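GDSL-like Lipase/Acylhydrolase family protein (Neisseria meningitidis, PDB 4K7J) removes O-linked acetyl groups from peptidoglycan, probably through the serine-based catalytic triad of the SGNH esterase family. Local coordinates at residues Gly51-Arg55 against Glu203-Gly207; Ile284-Glu289 against Gln309-Val315; Trp339-Trp344 against Lys355-Arg359. One frame throughout, in Å; residues are numbered along the deposited sequence.

Contact 1: Gly51-Arg55 against Glu203-Gly207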
ATOM      1  N   GLY A  51       6.492 -21.473  -6.393  1.00 37.31           N
ATOM      2  CA  GLY A  51       5.048 -21.426  -6.548  1.00 34.38           C
ATOM      3  C   GLY A  51       4.355 -20.678  -5.416  1.00 29.15           C
ATOM      4  O   GLY A  51       3.146 -20.465  -5.444  1.00 27.92           O
ATOM      5  N   GLU A  52       5.115 -20.274  -4.406  1.00 30.48           N
ATOM      6  CA  GLU A  52       4.543 -19.476  -3.332  1.00 30.60           C
ATOM      7  C   GLU A  52       4.209 -18.062  -3.823  1.00 34.09           C
ATOM      8  O   GLU A  52       4.634 -17.654  -4.910  1.00 30.68           O
ATOM      9  CB  GLU A  52       5.502 -19.411  -2.150  1.00 32.50           C
ATOM     10  CG  GLU A  52       5.691 -20.730  -1.429  1.00 36.08           C
ATOM     11  CD  GLU A  52       6.771 -20.638  -0.375  1.00 46.43           C
ATOM     12  OE1 GLU A  52       7.957 -20.547  -0.758  1.00 53.12           O
ATOM     13  OE2 GLU A  52       6.438 -20.635   0.830  1.00 45.60           O
ATOM     14  N   THR A  53       3.426 -17.325  -3.038  1.00 32.33           N
ATOM     15  CA  THR A  53       3.149 -15.929  -3.366  1.00 27.05           C
ATOM     16  C   THR A  53       3.872 -15.013  -2.392  1.00 27.31           C
ATOM     17  O   THR A  53       3.657 -15.092  -1.182  1.00 26.37           O
ATOM     18  CB  THR A  53       1.644 -15.605  -3.327  1.00 31.26           C
ATOM     19  OG1 THR A  53       0.969 -16.326  -4.364  1.00 31.19           O
ATOM     20  CG2 THR A  53       1.410 -14.099  -3.537  1.00 23.76           C
ATOM     21  N   PHE A  54       4.726 -14.139  -2.920  1.00 26.20           N
ATOM     22  CA  PHE A  54       5.409 -13.173  -2.076  1.00 26.74           C
ATOM     23  C   PHE A  54       4.638 -11.860  -2.147  1.00 23.82           C
ATOM     24  O   PHE A  54       4.535 -11.248  -3.211  1.00 19.06           O
ATOM     25  CB  PHE A  54       6.861 -12.980  -2.510  1.00 23.73           C
ATOM     26  CG  PHE A  54       7.661 -12.120  -1.576  1.00 21.03           C
ATOM     27  CD1 PHE A  54       7.651 -10.736  -1.702  1.00 18.18           C
ATOM     28  CD2 PHE A  54       8.428 -12.695  -0.568  1.00 22.70           C
ATOM     29  CE1 PHE A  54       8.391  -9.939  -0.834  1.00 21.35           C
ATOM     30  CE2 PHE A  54       9.172 -11.909   0.303  1.00 19.34           C
ATOM     31  CZ  PHE A  54       9.150 -10.525   0.171  1.00 23.24           C
ATOM     32  N   ARG A  55       4.116 -11.431  -0.999  1.00 22.06           N
ATOM     33  CA  ARG A  55       3.161 -10.325  -0.954  1.00 22.23           C
ATOM     34  C   ARG A  55       3.793  -9.051  -0.410  1.00 18.89           C
ATOM     35  O   ARG A  55       4.172  -8.985   0.764  1.00 20.91           O
ATOM     36  CB  ARG A  55       1.940 -10.707  -0.107  1.00 18.40           C
ATOM     37  CG  ARG A  55       1.119 -11.858  -0.677  1.00 22.61           C
ATOM     38  CD  ARG A  55       0.038 -12.322   0.298  1.00 25.22           C
ATOM     39  NE  ARG A  55      -0.579 -13.563  -0.164  1.00 32.14           N
ATOM     40  CZ  ARG A  55      -0.177 -14.775   0.200  1.00 25.64           C
ATOM     41  NH1 ARG A  55       0.832 -14.916   1.046  1.00 27.92           N
ATOM     42  NH2 ARG A  55      -0.792 -15.847  -0.273  1.00 28.31           N
ATOM     43  N   GLU A 203      -5.408 -13.237  -6.279  1.00 19.74           N
ATOM     44  CA  GLU A 203      -4.087 -13.847  -6.440  1.00 26.33           C
ATOM     45  C   GLU A 203      -4.108 -14.996  -7.449  1.00 34.13           C
ATOM     46  O   GLU A 203      -5.052 -15.787  -7.496  1.00 30.35           O
ATOM     47  CB  GLU A 203      -3.571 -14.394  -5.097  1.00 22.87           C
ATOM     48  CG  GLU A 203      -3.049 -13.357  -4.136  1.00 25.95           C
ATOM     49  CD  GLU A 203      -2.533 -13.960  -2.842  1.00 29.06           C
ATOM     50  OE1 GLU A 203      -2.702 -15.184  -2.626  1.00 36.43           O
ATOM     51  OE2 GLU A 203      -1.954 -13.203  -2.032  1.00 33.02           O
ATOM     52  N   ASN A 204      -3.051 -15.090  -8.244  1.00 30.58           N
ATOM     53  CA  ASN A 204      -2.889 -16.178  -9.198  1.00 31.92           C
ATOM     54  C   ASN A 204      -2.295 -17.394  -8.475  1.00 30.42           C
ATOM     55  O   ASN A 204      -1.271 -17.285  -7.799  1.00 31.26           O
ATOM     56  CB  ASN A 204      -2.034 -15.684 -10.383  1.00 33.90           C
ATOM     57  CG  ASN A 204      -1.195 -16.777 -11.037  1.00 44.40           C
ATOM     58  OD1 ASN A 204      -1.607 -17.938 -11.162  1.00 42.89           O
ATOM     59  ND2 ASN A 204      -0.005 -16.389 -11.486  1.00 34.15           N
ATOM     60  N   PRO A 205      -2.958 -18.556  -8.598  1.00 38.23           N
ATOM     61  CA  PRO A 205      -2.590 -19.814  -7.927  1.00 37.95           C
ATOM     62  C   PRO A 205      -1.178 -20.322  -8.252  1.00 37.02           C
ATOM     63  O   PRO A 205      -0.608 -21.069  -7.455  1.00 35.95           O
ATOM     64  CB  PRO A 205      -3.632 -20.806  -8.455  1.00 41.80           C
ATOM     65  CG  PRO A 205      -4.116 -20.205  -9.745  1.00 37.16           C
ATOM     66  CD  PRO A 205      -4.119 -18.731  -9.490  1.00 37.79           C
ATOM     67  N   ALA A 206      -0.622 -19.923  -9.395  1.00 31.25           N
ATOM     68  CA  ALA A 206       0.756 -20.298  -9.743  1.00 37.71           C
ATOM     69  C   ALA A 206       1.832 -19.564  -8.924  1.00 35.45           C
ATOM     70  O   ALA A 206       3.014 -19.901  -9.006  1.00 34.91           O
ATOM     71  CB  ALA A 206       1.009 -20.113 -11.243  1.00 26.13           C
ATOM     72  N   GLY A 207       1.429 -18.563  -8.146  1.00 32.08           N
ATOM     73  CA  GLY A 207       2.366 -17.850  -7.286  1.00 32.08           C
ATOM     74  C   GLY A 207       3.131 -16.733  -7.983  1.00 27.26           C
ATOM     75  O   GLY A 207       2.901 -16.456  -9.156  1.00 24.14           O
TER
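Arg55 and Glu203 meet edge to edge as a two-pronged salt bridge. Arg55 NH2 donates to Glu203 OE1 at 3.1 Å, meeting the syn lone pair of that oxygen, while the NE branch faces OE2 at a separation too short to be taken literally. Guanidinium and carboxylate are nearly coplanar, 26° apart, although the two side chains cross at about a right angle. Thr53 flanks the pair: its CB lies against one face of the guanidinium, offset toward the rim, and its CG2, anti to the backbone N, lies 3.8 Å from Glu203 OE2. Farther along, Thr53 OG1 is 3.6 Å from Gly207 CA, and Gly207 CA also sends a CA-H...O contact of 3.3 Å to Gly51 O. The backbone of Gly207 belongs to a type I turn that starts at Asn204, where OD1 takes the N-H of Ala206 at 2.8 Å in an Asx turn. Asn204 ND2 reaches Asp83 O, and Glu203 OE2 has a second donor in Asn201 ND2. The turn carries the chain from strand 195-203 into strand 208-215, beside strand 53-60. With a guanidinium edge and an amide both directed at its carboxylate, Glu203 is probably held as the anion.

Contact 2: Ile284-Glu289 against Gln309-Val315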
ATOM      1  N   ILE A 284      10.816   1.426   5.329  1.00 13.35           N
ATOM      2  CA  ILE A 284      10.341   2.796   5.503  1.00 16.97           C
ATOM      3  C   ILE A 284      10.863   3.683   4.372  1.00 16.71           C
ATOM      4  O   ILE A 284      12.080   3.800   4.157  1.00 17.96           O
ATOM      5  CB  ILE A 284      10.744   3.361   6.876  1.00 15.53           C
ATOM      6  CG1 ILE A 284       9.914   2.671   7.966  1.00 15.54           C
ATOM      7  CG2 ILE A 284      10.557   4.874   6.914  1.00 13.51           C
ATOM      8  CD1 ILE A 284      10.299   3.028   9.379  1.00 14.84           C
ATOM      9  N   ILE A 285       9.935   4.282   3.635  1.00 15.07           N
ATOM     10  CA  ILE A 285      10.281   5.200   2.562  1.00 14.80           C
ATOM     11  C   ILE A 285      10.368   6.626   3.105  1.00 16.62           C
ATOM     12  O   ILE A 285       9.352   7.236   3.436  1.00 15.48           O
ATOM     13  CB  ILE A 285       9.266   5.128   1.418  1.00 13.84           C
ATOM     14  CG1 ILE A 285       9.371   3.765   0.728  1.00 16.56           C
ATOM     15  CG2 ILE A 285       9.535   6.241   0.403  1.00 17.04           C
ATOM     16  CD1 ILE A 285       8.651   3.695  -0.598  1.00 18.77           C
ATOM     17  N   GLY A 286      11.589   7.141   3.234  1.00 20.27           N
ATOM     18  CA  GLY A 286      11.780   8.502   3.701  1.00 13.56           C
ATOM     19  C   GLY A 286      11.106   9.471   2.749  1.00 17.00           C
ATOM     20  O   GLY A 286      11.108   9.247   1.540  1.00 16.00           O
ATOM     21  N   ALA A 287      10.511  10.531   3.288  1.00 13.40           N
ATOM     22  CA  ALA A 287       9.784  11.486   2.465  1.00 17.66           C
ATOM     23  C   ALA A 287      10.661  12.080   1.346  1.00 23.84           C
ATOM     24  O   ALA A 287      11.853  12.340   1.557  1.00 17.46           O
ATOM     25  CB  ALA A 287       9.207  12.583   3.332  1.00 15.29           C
ATOM     26  N   PRO A 288      10.072  12.289   0.153  1.00 15.90           N
ATOM     27  CA  PRO A 288      10.791  12.999  -0.911  1.00 17.14           C
ATOM     28  C   PRO A 288      10.942  14.460  -0.535  1.00 19.26           C
ATOM     29  O   PRO A 288      10.279  14.910   0.397  1.00 18.57           O
ATOM     30  CB  PRO A 288       9.844  12.880  -2.114  1.00 15.68           C
ATOM     31  CG  PRO A 288       8.474  12.739  -1.506  1.00 18.52           C
ATOM     32  CD  PRO A 288       8.700  11.920  -0.256  1.00 18.00           C
ATOM     33  N   GLU A 289      11.787  15.202  -1.239  1.00 17.96           N
ATOM     34  CA  GLU A 289      11.797  16.636  -1.034  1.00 17.59           C
ATOM     35  C   GLU A 289      10.468  17.195  -1.522  1.00 17.56           C
ATOM     36  O   GLU A 289       9.984  16.821  -2.586  1.00 19.47           O
ATOM     37  CB  GLU A 289      12.958  17.328  -1.760  1.00 21.15           C
ATOM     38  CG  GLU A 289      12.942  18.850  -1.556  1.00 21.87           C
ATOM     39  CD  GLU A 289      14.204  19.557  -2.046  1.00 29.03           C
ATOM     40  OE1 GLU A 289      14.415  19.648  -3.274  1.00 27.13           O
ATOM     41  OE2 GLU A 289      14.979  20.037  -1.195  1.00 27.03           O
ATOM     42  N   GLN A 309      12.001  13.797   7.968  1.00 13.53           N
ATOM     43  CA  GLN A 309      12.835  12.830   7.252  1.00 11.13           C
ATOM     44  C   GLN A 309      13.867  12.168   8.175  1.00 14.89           C
ATOM     45  O   GLN A 309      14.175  10.976   8.041  1.00 15.98           O
ATOM     46  CB  GLN A 309      13.557  13.499   6.075  1.00 14.11           C
ATOM     47  CG  GLN A 309      12.644  13.935   4.932  1.00 14.14           C
ATOM     48  CD  GLN A 309      13.348  14.856   3.962  1.00 17.89           C
ATOM     49  OE1 GLN A 309      14.151  15.702   4.362  1.00 18.94           O
ATOM     50  NE2 GLN A 309      13.082  14.672   2.675  1.00 15.61           N
ATOM     51  N   GLN A 310      14.396  12.941   9.114  1.00 13.79           N
ATOM     52  CA  GLN A 310      15.410  12.417  10.033  1.00 19.90           C
ATOM     53  C   GLN A 310      14.781  11.485  11.054  1.00 16.93           C
ATOM     54  O   GLN A 310      15.365  10.467  11.423  1.00 16.97           O
ATOM     55  CB  GLN A 310      16.159  13.554  10.734  1.00 21.76           C
ATOM     56  CG  GLN A 310      17.100  14.288   9.810  1.00 15.57           C
ATOM     57  CD  GLN A 310      17.924  15.340  10.522  1.00 25.78           C
ATOM     58  OE1 GLN A 310      17.805  15.537  11.736  1.00 22.97           O
ATOM     59  NE2 GLN A 310      18.765  16.027   9.763  1.00 14.63           N
ATOM     60  N   MET A 311      13.588  11.843  11.513  1.00 17.07           N
ATOM     61  CA  MET A 311      12.852  10.982  12.416  1.00 20.63           C
ATOM     62  C   MET A 311      12.619   9.634  11.751  1.00 18.39           C
ATOM     63  O   MET A 311      12.804   8.588  12.379  1.00 19.83           O
ATOM     64  CB  MET A 311      11.510  11.602  12.797  1.00 17.45           C
ATOM     65  CG  MET A 311      10.645  10.638  13.596  1.00 23.59           C
ATOM     66  SD  MET A 311       8.922  11.107  13.529  1.00 31.36           S
ATOM     67  CE  MET A 311       8.543  10.583  11.856  1.00 23.20           C
ATOM     68  N   GLN A 312      12.228   9.662  10.476  1.00 18.06           N
ATOM     69  CA  GLN A 312      11.932   8.422   9.754  1.00 17.42           C
ATOM     70  C   GLN A 312      13.117   7.475   9.733  1.00 20.28           C
ATOM     71  O   GLN A 312      12.960   6.264   9.929  1.00 15.11           O
ATOM     72  CB  GLN A 312      11.488   8.709   8.321  1.00 11.38           C
ATOM     73  CG  GLN A 312      10.164   9.442   8.218  1.00 15.01           C
ATOM     74  CD  GLN A 312       9.757   9.702   6.779  1.00 18.05           C
ATOM     75  OE1 GLN A 312      10.359  10.517   6.100  1.00 15.86           O
ATOM     76  NE2 GLN A 312       8.738   8.991   6.308  1.00 18.88           N
ATOM     77  N   ARG A 313      14.304   8.018   9.478  1.00 13.09           N
ATOM     78  CA  ARG A 313      15.502   7.194   9.475  1.00 16.84           C
ATOM     79  C   ARG A 313      15.846   6.639  10.863  1.00 16.61           C
ATOM     80  O   ARG A 313      16.197   5.476  10.987  1.00 17.71           O
ATOM     81  CB  ARG A 313      16.696   7.937   8.861  1.00 20.69           C
ATOM     82  CG  ARG A 313      17.886   7.032   8.669  1.00 18.37           C
ATOM     83  CD  ARG A 313      19.151   7.819   8.415  1.00 24.96           C
ATOM     84  NE  ARG A 313      19.212   8.325   7.051  1.00 26.36           N
ATOM     85  CZ  ARG A 313      19.619   7.607   6.008  1.00 26.56           C
ATOM     86  NH1 ARG A 313      19.995   6.346   6.172  1.00 25.09           N
ATOM     87  NH2 ARG A 313      19.642   8.149   4.800  1.00 27.66           N
ATOM     88  N   ARG A 314      15.717   7.451  11.908  1.00 18.44           N
ATOM     89  CA  ARG A 314      15.915   6.948  13.275  1.00 16.09           C
ATOM     90  C   ARG A 314      14.954   5.801  13.606  1.00 16.99           C
ATOM     91  O   ARG A 314      15.342   4.810  14.223  1.00 15.64           O
ATOM     92  CB  ARG A 314      15.713   8.059  14.306  1.00 17.83           C
ATOM     93  CG  ARG A 314      16.818   9.086  14.376  1.00 19.33           C
ATOM     94  CD  ARG A 314      16.719   9.905  15.676  1.00 21.65           C
ATOM     95  NE  ARG A 314      15.487  10.691  15.794  1.00 19.98           N
ATOM     96  CZ  ARG A 314      15.291  11.849  15.178  1.00 19.88           C
ATOM     97  NH1 ARG A 314      16.237  12.349  14.398  1.00 22.02           N
ATOM     98  NH2 ARG A 314      14.157  12.509  15.337  1.00 18.83           N
ATOM     99  N   VAL A 315      13.697   5.941  13.195  1.00 15.75           N
ATOM    100  CA  VAL A 315      12.709   4.879  13.423  1.00 15.74           C
ATOM    101  C   VAL A 315      13.120   3.586  12.725  1.00 19.54           C
ATOM    102  O   VAL A 315      13.058   2.495  13.319  1.00 19.88           O
ATOM    103  CB  VAL A 315      11.296   5.295  12.946  1.00 16.95           C
ATOM    104  CG1 VAL A 315      10.361   4.082  12.908  1.00 18.20           C
ATOM    105  CG2 VAL A 315      10.735   6.386  13.847  1.00 17.63           C
TER
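Two glutamine side chains of a helix grip the backbone of Ala287 in this buried contact, which lies inside a beta-alpha-beta unit. Strand 281-286, helix 305-318 and strand 322-325 form the unit, part of the alpha/beta fold of the SGNH hydrolases. Strand 284-286 and helix 309-315 run nearly antiparallel (156°), their axes 8.4 Å apart at closest approach. Around Ile284 the packing is apolar: Ile284 CD1 touches Val315 CG1 at 3.7 Å, the two side chains crossing at about a right angle. A chi1 of 168° sets Val315 CG1 anti to the backbone N, and this is the methyl that meets Ile284 CD1. Ile284 CG2 lies 4.2 Å from Gln312 CB, and Phe323 of the neighbouring strand packs on both Ile284 and Gln312.

At Ala287 polar contacts take over. Gln312 runs out extended beyond CG and presents OE1 to the N-H of Ala287, a bond of 2.8 Å with the donor tilted 20° from the carbonyl plane. Its NE2 donates to Tyr247 O, so both ends of the buried amide are engaged and its rotation is fixed. One helical turn earlier, Gln309 also extends toward Ala287, its CG 4.0 Å from Ala287 CB. Arg301 NH2 donates to Gln309 OE1, and Gln327 OE1 accepts from Gln309 NE2. Ala287 is therefore held through both backbone polar groups: Gln309 NE2 donates to Ala287 O at 2.9 Å, approaching from above the carbonyl plane while that oxygen lies close to the plane of the glutamine amide.

Contact 3: Trp339-Trp344 against Lys355-Arg359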
ATOM      1  N   TRP A 339      13.330  18.707 -10.694  1.00 20.94           N
ATOM      2  CA  TRP A 339      12.354  17.700 -11.118  1.00 24.63           C
ATOM      3  C   TRP A 339      11.114  18.353 -11.716  1.00 24.32           C
ATOM      4  O   TRP A 339      10.587  17.903 -12.739  1.00 28.94           O
ATOM      5  CB  TRP A 339      11.966  16.780  -9.954  1.00 24.66           C
ATOM      6  CG  TRP A 339      12.896  15.603  -9.795  1.00 25.66           C
ATOM      7  CD1 TRP A 339      14.251  15.652  -9.638  1.00 26.56           C
ATOM      8  CD2 TRP A 339      12.538  14.209  -9.769  1.00 20.32           C
ATOM      9  NE1 TRP A 339      14.758  14.381  -9.522  1.00 24.12           N
ATOM     10  CE2 TRP A 339      13.729  13.478  -9.602  1.00 22.97           C
ATOM     11  CE3 TRP A 339      11.326  13.514  -9.870  1.00 23.64           C
ATOM     12  CZ2 TRP A 339      13.749  12.085  -9.533  1.00 26.94           C
ATOM     13  CZ3 TRP A 339      11.342  12.135  -9.803  1.00 22.21           C
ATOM     14  CH2 TRP A 339      12.547  11.431  -9.633  1.00 23.39           C
ATOM     15  N   LEU A 340      10.669  19.418 -11.062  1.00 21.93           N
ATOM     16  CA  LEU A 340       9.509  20.183 -11.492  1.00 25.88           C
ATOM     17  C   LEU A 340       9.787  20.802 -12.865  1.00 30.07           C
ATOM     18  O   LEU A 340       8.969  20.710 -13.782  1.00 28.53           O
ATOM     19  CB  LEU A 340       9.246  21.284 -10.460  1.00 31.87           C
ATOM     20  CG  LEU A 340       7.959  22.105 -10.447  1.00 37.33           C
ATOM     21  CD1 LEU A 340       7.784  22.699  -9.057  1.00 40.59           C
ATOM     22  CD2 LEU A 340       7.978  23.212 -11.493  1.00 34.84           C
ATOM     23  N   ASN A 341      10.945  21.435 -13.002  1.00 27.27           N
ATOM     24  CA  ASN A 341      11.275  22.098 -14.258  1.00 34.42           C
ATOM     25  C   ASN A 341      11.301  21.124 -15.429  1.00 30.53           C
ATOM     26  O   ASN A 341      11.043  21.507 -16.565  1.00 31.56           O
ATOM     27  CB  ASN A 341      12.605  22.845 -14.166  1.00 31.23           C
ATOM     28  CG  ASN A 341      12.534  24.052 -13.258  1.00 34.41           C
ATOM     29  OD1 ASN A 341      13.516  24.399 -12.598  1.00 34.80           O
ATOM     30  ND2 ASN A 341      11.375  24.704 -13.219  1.00 32.86           N
ATOM     31  N   GLN A 342      11.598  19.860 -15.148  1.00 27.89           N
ATOM     32  CA  GLN A 342      11.746  18.891 -16.217  1.00 30.21           C
ATOM     33  C   GLN A 342      10.521  17.998 -16.412  1.00 26.86           C
ATOM     34  O   GLN A 342      10.554  17.058 -17.202  1.00 26.67           O
ATOM     35  CB  GLN A 342      13.014  18.068 -16.014  1.00 31.40           C
ATOM     36  CG  GLN A 342      14.264  18.936 -15.952  1.00 38.71           C
ATOM     37  CD  GLN A 342      15.533  18.131 -16.103  1.00 36.65           C
ATOM     38  OE1 GLN A 342      15.572  17.153 -16.841  1.00 39.87           O
ATOM     39  NE2 GLN A 342      16.581  18.537 -15.395  1.00 40.51           N
ATOM     40  N   GLY A 343       9.441  18.305 -15.709  1.00 25.16           N
ATOM     41  CA  GLY A 343       8.198  17.570 -15.874  1.00 32.80           C
ATOM     42  C   GLY A 343       8.112  16.242 -15.140  1.00 29.24           C
ATOM     43  O   GLY A 343       7.152  15.488 -15.334  1.00 29.11           O
ATOM     44  N   TRP A 344       9.096  15.948 -14.295  1.00 24.23           N
ATOM     45  CA  TRP A 344       9.048  14.737 -13.472  1.00 26.48           C
ATOM     46  C   TRP A 344       8.280  14.978 -12.170  1.00 24.92           C
ATOM     47  O   TRP A 344       7.995  14.047 -11.418  1.00 24.19           O
ATOM     48  CB  TRP A 344      10.456  14.230 -13.168  1.00 24.84           C
ATOM     49  CG  TRP A 344      11.255  13.906 -14.398  1.00 27.66           C
ATOM     50  CD1 TRP A 344      12.037  14.763 -15.109  1.00 30.76           C
ATOM     51  CD2 TRP A 344      11.346  12.636 -15.060  1.00 31.35           C
ATOM     52  NE1 TRP A 344      12.614  14.111 -16.171  1.00 31.87           N
ATOM     53  CE2 TRP A 344      12.206  12.803 -16.166  1.00 34.10           C
ATOM     54  CE3 TRP A 344      10.780  11.375 -14.829  1.00 30.44           C
ATOM     55  CZ2 TRP A 344      12.520  11.755 -17.039  1.00 34.40           C
ATOM     56  CZ3 TRP A 344      11.094  10.334 -15.694  1.00 26.99           C
ATOM     57  CH2 TRP A 344      11.955  10.531 -16.789  1.00 31.53           C
ATOM     58  N   LYS A 355       5.384  10.026 -14.842  1.00 21.50           N
ATOM     59  CA  LYS A 355       6.708   9.497 -15.157  1.00 27.05           C
ATOM     60  C   LYS A 355       7.670   9.708 -13.988  1.00 22.13           C
ATOM     61  O   LYS A 355       8.611   8.932 -13.797  1.00 27.19           O
ATOM     62  CB  LYS A 355       7.258  10.074 -16.468  1.00 29.68           C
ATOM     63  CG  LYS A 355       7.567  11.567 -16.448  1.00 32.54           C
ATOM     64  CD  LYS A 355       8.239  11.995 -17.757  1.00 31.99           C
ATOM     65  CE  LYS A 355       8.720  13.430 -17.691  1.00 33.46           C
ATOM     66  NZ  LYS A 355       9.244  13.874 -19.009  1.00 37.02           N
ATOM     67  N   GLY A 356       7.410  10.732 -13.186  1.00 18.90           N
ATOM     68  CA  GLY A 356       8.201  10.967 -11.992  1.00 21.05           C
ATOM     69  C   GLY A 356       8.029   9.830 -11.002  1.00 22.76           C
ATOM     70  O   GLY A 356       9.004   9.310 -10.454  1.00 16.97           O
ATOM     71  N   TYR A 357       6.784   9.424 -10.778  1.00 18.42           N
ATOM     72  CA  TYR A 357       6.537   8.294  -9.883  1.00 22.11           C
ATOM     73  C   TYR A 357       7.128   6.999 -10.442  1.00 20.80           C
ATOM     74  O   TYR A 357       7.687   6.179  -9.693  1.00 16.27           O
ATOM     75  CB  TYR A 357       5.039   8.120  -9.604  1.00 16.53           C
ATOM     76  CG  TYR A 357       4.446   9.153  -8.676  1.00 17.24           C
ATOM     77  CD1 TYR A 357       4.943   9.325  -7.386  1.00 18.82           C
ATOM     78  CD2 TYR A 357       3.385   9.957  -9.086  1.00 21.41           C
ATOM     79  CE1 TYR A 357       4.405  10.271  -6.535  1.00 15.26           C
ATOM     80  CE2 TYR A 357       2.841  10.911  -8.237  1.00 17.08           C
ATOM     81  CZ  TYR A 357       3.358  11.058  -6.960  1.00 16.08           C
ATOM     82  OH  TYR A 357       2.829  11.997  -6.101  1.00 19.40           O
ATOM     83  N   ARG A 358       6.994   6.807 -11.755  1.00 16.43           N
ATOM     84  CA  ARG A 358       7.529   5.600 -12.378  1.00 24.56           C
ATOM     85  C   ARG A 358       9.041   5.546 -12.193  1.00 21.18           C
ATOM     86  O   ARG A 358       9.592   4.495 -11.879  1.00 22.54           O
ATOM     87  CB  ARG A 358       7.190   5.537 -13.871  1.00 22.58           C
ATOM     88  CG  ARG A 358       7.622   4.219 -14.525  1.00 25.22           C
ATOM     89  CD  ARG A 358       7.701   4.319 -16.055  1.00 33.35           C
ATOM     90  NE  ARG A 358       8.733   5.261 -16.490  1.00 40.77           N
ATOM     91  CZ  ARG A 358       8.521   6.273 -17.328  1.00 43.90           C
ATOM     92  NH1 ARG A 358       7.310   6.473 -17.841  1.00 40.51           N
ATOM     93  NH2 ARG A 358       9.521   7.081 -17.660  1.00 31.43           N
ATOM     94  N   ARG A 359       9.694   6.695 -12.365  1.00 19.03           N
ATOM     95  CA  ARG A 359      11.149   6.790 -12.256  1.00 21.83           C
ATOM     96  C   ARG A 359      11.610   6.462 -10.839  1.00 25.78           C
ATOM     97  O   ARG A 359      12.537   5.666 -10.637  1.00 23.64           O
ATOM     98  CB  ARG A 359      11.620   8.195 -12.652  1.00 24.75           C
ATOM     99  CG  ARG A 359      13.125   8.444 -12.519  1.00 29.55           C
ATOM    100  CD  ARG A 359      13.476   9.927 -12.786  1.00 38.97           C
ATOM    101  NE  ARG A 359      14.924  10.164 -12.855  1.00 48.81           N
ATOM    102  CZ  ARG A 359      15.494  11.349 -13.071  1.00 49.07           C
ATOM    103  NH1 ARG A 359      14.756  12.442 -13.241  1.00 40.57           N
ATOM    104  NH2 ARG A 359      16.816  11.444 -13.115  1.00 64.54           N
TER
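Arg359 threads its side chain between two indoles, Trp344 on one side and Trp339 on the other. Its CB lies 3.8 Å from Trp344 CZ3. With CG anti to the backbone N (chi1 177°) and the chain extended, CG passes 4.2 Å from Trp339 CH2, and CD is wedged between the rings, 3.6 Å from Trp339 CH2 and over the six-membered ring of Trp344 as a CH-pi contact. NE passes 4.0 Å from Trp339 CZ2, beyond the rim. At the tip, the guanidinium lies almost parallel to the Trp339 ring, 10° apart, with NH1 above its rim; toward Trp344 the planes stand at 57°, yet CZ lies 4.8 Å from the six-membered ring centroid in a cation-pi contact. Trp344 N closes a Schellman motif on Trp339 O, with Gly343, at positive phi, as the C-prime residue ending helix 336-341; the Trp344 ring packs onto helix 354-373. On the opposite face of that ring Lys355 extends across at about a right angle, CD making a CH-pi contact and NZ a cation-pi contact 4.5 Å from the five-membered ring centroid. The backbones come close at Gly356, whose CA makes a CA-H...O contact of 3.1 Å with Trp344 O.

In the fold
The three contacts follow one another along the chain, each closing before the next opens. Contacts 1 and 2 reach the same mixed six-stranded sheet through strands 53-60 and 281-286, on opposite sides of the chain's centre, with their own centres 31 Å apart. Contact 1 lies where strand 195-203 of an antiparallel sheet passes through a turn into edge strand 208-215, and so ties that sheet to the alpha/beta core. Contact 3 brings together helices 336-341 and 354-373; its centre is 33 Å from contact 1 and 21 Å from contact 2, whose nearest atoms are about 7 Å away. Contacts 2 and 3 both lie in the GDSL-like hydrolase part of the chain, one packing helix 305-318 on the sheet, the other joining two helices.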